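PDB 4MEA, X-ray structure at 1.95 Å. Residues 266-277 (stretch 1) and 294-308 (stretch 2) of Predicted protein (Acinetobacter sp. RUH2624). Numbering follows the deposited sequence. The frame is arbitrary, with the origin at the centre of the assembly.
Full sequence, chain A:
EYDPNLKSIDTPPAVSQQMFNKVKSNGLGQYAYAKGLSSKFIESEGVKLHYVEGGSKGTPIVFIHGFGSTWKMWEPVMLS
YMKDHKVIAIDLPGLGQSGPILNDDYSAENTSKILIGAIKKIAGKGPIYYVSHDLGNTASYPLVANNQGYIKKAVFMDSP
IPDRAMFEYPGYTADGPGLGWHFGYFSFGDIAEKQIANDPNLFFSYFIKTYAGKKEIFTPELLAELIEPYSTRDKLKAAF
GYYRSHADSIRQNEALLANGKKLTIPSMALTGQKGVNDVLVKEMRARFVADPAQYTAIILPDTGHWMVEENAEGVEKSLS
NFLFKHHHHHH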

# COMPACT_ATOMS: atom_id res chain seq x y z
N PRO A 266 14.34 30.35 -11.15
CA PRO A 266 14.01 30.29 -9.73
C PRO A 266 12.92 29.25 -9.49
O PRO A 266 11.96 29.16 -10.27
CB PRO A 266 13.49 31.70 -9.43
CG PRO A 266 14.11 32.56 -10.50
CD PRO A 266 14.14 31.70 -11.72
N SER A 267 13.06 28.46 -8.43
CA SER A 267 12.07 27.44 -8.11
C SER A 267 11.80 27.43 -6.62
O SER A 267 12.61 27.90 -5.82
CB SER A 267 12.55 26.07 -8.58
OG SER A 267 13.73 25.68 -7.90
N MET A 268 10.64 26.90 -6.24
CA MET A 268 10.28 26.77 -4.84
C MET A 268 9.70 25.39 -4.56
O MET A 268 8.92 24.86 -5.36
CB MET A 268 9.27 27.84 -4.43
CG MET A 268 8.76 27.69 -2.99
SD MET A 268 7.98 29.17 -2.33
CE MET A 268 6.52 29.31 -3.37
N ALA A 269 10.12 24.80 -3.44
CA ALA A 269 9.41 23.69 -2.82
C ALA A 269 8.57 24.26 -1.69
O ALA A 269 9.09 24.90 -0.78
CB ALA A 269 10.39 22.65 -2.29
N LEU A 270 7.26 24.07 -1.78
CA LEU A 270 6.34 24.60 -0.79
C LEU A 270 5.52 23.43 -0.26
O LEU A 270 4.78 22.79 -1.01
CB LEU A 270 5.45 25.68 -1.42
CG LEU A 270 4.24 26.22 -0.67
CD1 LEU A 270 4.65 26.89 0.65
CD2 LEU A 270 3.48 27.22 -1.57
N THR A 271 5.68 23.12 1.02
CA THR A 271 5.12 21.90 1.56
C THR A 271 4.42 22.14 2.89
O THR A 271 4.51 23.23 3.47
CB THR A 271 6.22 20.85 1.79
OG1 THR A 271 6.96 21.21 2.97
CG2 THR A 271 7.17 20.78 0.60
N GLY A 272 3.73 21.11 3.38
CA GLY A 272 3.08 21.19 4.66
C GLY A 272 3.77 20.30 5.67
O GLY A 272 4.01 19.12 5.41
N GLN A 273 4.09 20.86 6.83
CA GLN A 273 4.72 20.12 7.91
C GLN A 273 3.99 18.82 8.25
O GLN A 273 4.63 17.81 8.58
CB GLN A 273 4.80 20.99 9.16
CG GLN A 273 5.36 20.30 10.39
CD GLN A 273 5.16 21.14 11.65
OE1 GLN A 273 4.06 21.65 11.91
NE2 GLN A 273 6.22 21.29 12.44
N LYS A 274 2.65 18.84 8.19
CA LYS A 274 1.84 17.67 8.54
C LYS A 274 1.46 16.82 7.32
O LYS A 274 0.69 15.86 7.43
CB LYS A 274 0.55 18.08 9.27
CG LYS A 274 0.80 18.74 10.63
CD LYS A 274 1.64 17.84 11.52
CE LYS A 274 1.83 18.46 12.91
NZ LYS A 274 2.77 17.66 13.76
N GLY A 275 1.98 17.19 6.16
CA GLY A 275 1.75 16.43 4.94
C GLY A 275 2.99 15.61 4.62
O GLY A 275 3.48 14.86 5.46
N VAL A 276 3.50 15.76 3.41
CA VAL A 276 4.72 15.06 2.99
C VAL A 276 5.95 15.70 3.65
O VAL A 276 7.00 15.07 3.78
CB VAL A 276 4.85 15.01 1.45
CG1 VAL A 276 6.04 14.14 1.04
CG2 VAL A 276 3.56 14.47 0.84
N ASN A 277 5.80 16.96 4.06
CA ASN A 277 6.79 17.62 4.91
C ASN A 277 8.10 17.93 4.15
O ASN A 277 8.11 18.72 3.21
CB ASN A 277 7.03 16.78 6.19
CG ASN A 277 7.83 17.53 7.24
OD1 ASN A 277 8.07 18.73 7.12
ND2 ASN A 277 8.25 16.82 8.28
N GLN A 294 18.86 30.30 -6.35
CA GLN A 294 17.56 30.51 -7.00
C GLN A 294 16.43 29.72 -6.34
O GLN A 294 15.26 29.87 -6.70
CB GLN A 294 17.63 30.11 -8.47
CG GLN A 294 18.57 30.93 -9.32
CD GLN A 294 18.54 30.47 -10.76
OE1 GLN A 294 18.94 29.34 -11.08
NE2 GLN A 294 18.05 31.33 -11.65
N TYR A 295 16.78 28.88 -5.37
CA TYR A 295 15.85 27.91 -4.79
C TYR A 295 15.30 28.34 -3.42
O TYR A 295 16.07 28.64 -2.50
CB TYR A 295 16.55 26.55 -4.67
CG TYR A 295 15.75 25.48 -3.96
CD1 TYR A 295 14.55 25.01 -4.50
CD2 TYR A 295 16.19 24.92 -2.77
CE1 TYR A 295 13.82 24.02 -3.87
CE2 TYR A 295 15.46 23.91 -2.14
CZ TYR A 295 14.28 23.47 -2.69
OH TYR A 295 13.53 22.49 -2.08
N THR A 296 13.98 28.36 -3.31
CA THR A 296 13.30 28.67 -2.06
C THR A 296 12.58 27.43 -1.53
O THR A 296 11.91 26.72 -2.27
CB THR A 296 12.26 29.79 -2.24
OG1 THR A 296 12.93 31.01 -2.61
CG2 THR A 296 11.48 30.03 -0.96
N ALA A 297 12.73 27.18 -0.23
CA ALA A 297 12.05 26.06 0.42
C ALA A 297 11.24 26.58 1.59
O ALA A 297 11.79 27.20 2.50
CB ALA A 297 13.07 25.05 0.91
N ILE A 298 9.94 26.33 1.57
CA ILE A 298 9.08 26.75 2.66
C ILE A 298 8.22 25.59 3.13
O ILE A 298 7.51 24.97 2.34
CB ILE A 298 8.18 27.94 2.25
CG1 ILE A 298 9.04 29.17 1.95
CG2 ILE A 298 7.14 28.24 3.35
CD1 ILE A 298 8.27 30.36 1.42
N ILE A 299 8.32 25.27 4.41
CA ILE A 299 7.45 24.26 4.98
C ILE A 299 6.45 24.96 5.90
O ILE A 299 6.84 25.58 6.89
CB ILE A 299 8.26 23.21 5.76
CG1 ILE A 299 9.33 22.58 4.86
CG2 ILE A 299 7.34 22.15 6.36
CD1 ILE A 299 10.10 21.44 5.54
N LEU A 300 5.17 24.87 5.58
CA LEU A 300 4.15 25.52 6.40
C LEU A 300 3.81 24.70 7.65
O LEU A 300 3.46 23.53 7.56
CB LEU A 300 2.89 25.81 5.58
CG LEU A 300 3.03 26.71 4.35
CD1 LEU A 300 1.67 26.90 3.69
CD2 LEU A 300 3.65 28.04 4.73
N PRO A 301 3.93 25.33 8.83
CA PRO A 301 3.61 24.63 10.09
C PRO A 301 2.11 24.32 10.23
O PRO A 301 1.29 25.04 9.66
CB PRO A 301 4.06 25.63 11.18
CG PRO A 301 4.08 26.96 10.50
CD PRO A 301 4.40 26.71 9.05
N ASP A 302 1.80 23.24 10.95
CA ASP A 302 0.42 22.86 11.28
C ASP A 302 -0.46 22.69 10.05
O ASP A 302 -1.68 22.76 10.15
CB ASP A 302 -0.22 23.89 12.22
CG ASP A 302 0.50 23.99 13.56
OD1 ASP A 302 0.96 22.95 14.07
OD2 ASP A 302 0.62 25.12 14.09
N THR A 303 0.18 22.47 8.90
CA THR A 303 -0.52 22.35 7.62
C THR A 303 -0.26 20.98 7.01
O THR A 303 0.89 20.54 6.91
CB THR A 303 -0.05 23.44 6.62
OG1 THR A 303 -0.28 24.74 7.19
CG2 THR A 303 -0.81 23.33 5.28
N GLY A 304 -1.33 20.31 6.61
CA GLY A 304 -1.23 19.00 6.00
C GLY A 304 -1.08 19.10 4.49
O GLY A 304 -0.72 20.15 3.96
N HIS A 305 -1.37 18.01 3.80
CA HIS A 305 -1.19 17.90 2.35
C HIS A 305 -2.09 18.82 1.51
O HIS A 305 -1.68 19.31 0.46
CB HIS A 305 -1.42 16.44 1.95
CG HIS A 305 -1.14 16.15 0.51
ND1 HIS A 305 0.12 16.27 -0.04
CD2 HIS A 305 -1.96 15.74 -0.49
CE1 HIS A 305 0.06 15.95 -1.33
NE2 HIS A 305 -1.19 15.63 -1.62
N TRP A 306 -3.31 19.05 1.96
CA TRP A 306 -4.28 19.81 1.18
C TRP A 306 -4.10 21.29 1.50
O TRP A 306 -4.91 21.90 2.21
CB TRP A 306 -5.70 19.32 1.49
CG TRP A 306 -5.75 17.81 1.56
CD1 TRP A 306 -5.90 17.05 2.68
CD2 TRP A 306 -5.61 16.90 0.46
NE1 TRP A 306 -5.88 15.71 2.34
CE2 TRP A 306 -5.70 15.60 0.99
CE3 TRP A 306 -5.42 17.06 -0.92
CZ2 TRP A 306 -5.61 14.46 0.19
CZ3 TRP A 306 -5.33 15.92 -1.72
CH2 TRP A 306 -5.42 14.64 -1.16
N MET A 307 -3.02 21.86 0.96
CA MET A 307 -2.43 23.07 1.52
C MET A 307 -3.29 24.32 1.38
O MET A 307 -3.28 25.17 2.27
CB MET A 307 -1.04 23.30 0.93
CG MET A 307 -0.06 22.16 1.21
SD MET A 307 1.54 22.46 0.43
CE MET A 307 2.08 23.93 1.29
N VAL A 308 -4.01 24.44 0.27
CA VAL A 308 -4.90 25.58 0.08
C VAL A 308 -6.19 25.47 0.92
O VAL A 308 -6.65 26.47 1.49
CB VAL A 308 -5.23 25.80 -1.42
CG1 VAL A 308 -6.21 26.95 -1.61
CG2 VAL A 308 -3.93 26.05 -2.19

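Hydrogen bonding between the two stretches continues past the last parallel bridge, G272 with L300: the side chain of Q273 and the carbonyl of T303 carry it onward. Q273 extends with chi1 and chi2 both t, and its OE1 accepts a hydrogen bond from D302 N at 2.9 Å, nearly straight at 176°. A glutamine suits this place because its long side chain ends in a carbonyl that can meet a backbone NH inside the type II turn from L300 to T303. K274 N then donates to T303 O at 2.8 Å.

G272 opens a type I turn closed by the bond from G275 N to G272 O, 2.9 Å. Its lack of a side chain matters, since a CB there would lie 2.5 Å from both T303 O and G304 O. At G275 a CB would clash with H305 N, 2.8 Å away.

Before the turns, the strands run at 13° to each other in a regular parallel ladder. Every second residue of stretch 1, S267, A269 and T271, both donates and accepts: A269 N bonds T296 O and I298 N bonds A269 O, each at 2.9 Å, and T271 repeats the pattern with I298 O and L300 N.

Side chains alternate between the faces. On the face of M268 and L270, hydrophobic residues pack: M268 SD lies 3.9 Å from I298 CD1, and L270 CD1 is 3.9 Å from I298 CG2. The long, unbranched side chain of M307 reaches this cluster from the start of a helix, placing CE 3.7 Å from L270 CG. On the other face, small A269 leaves room for the Y295 ring, with CB 3.2 Å from OH, while S267 OG sits at the ring edge, 3.6 Å from CD1. T271 OG1 donates to N277 O at 2.8 Å, tying the strand to the loop that follows.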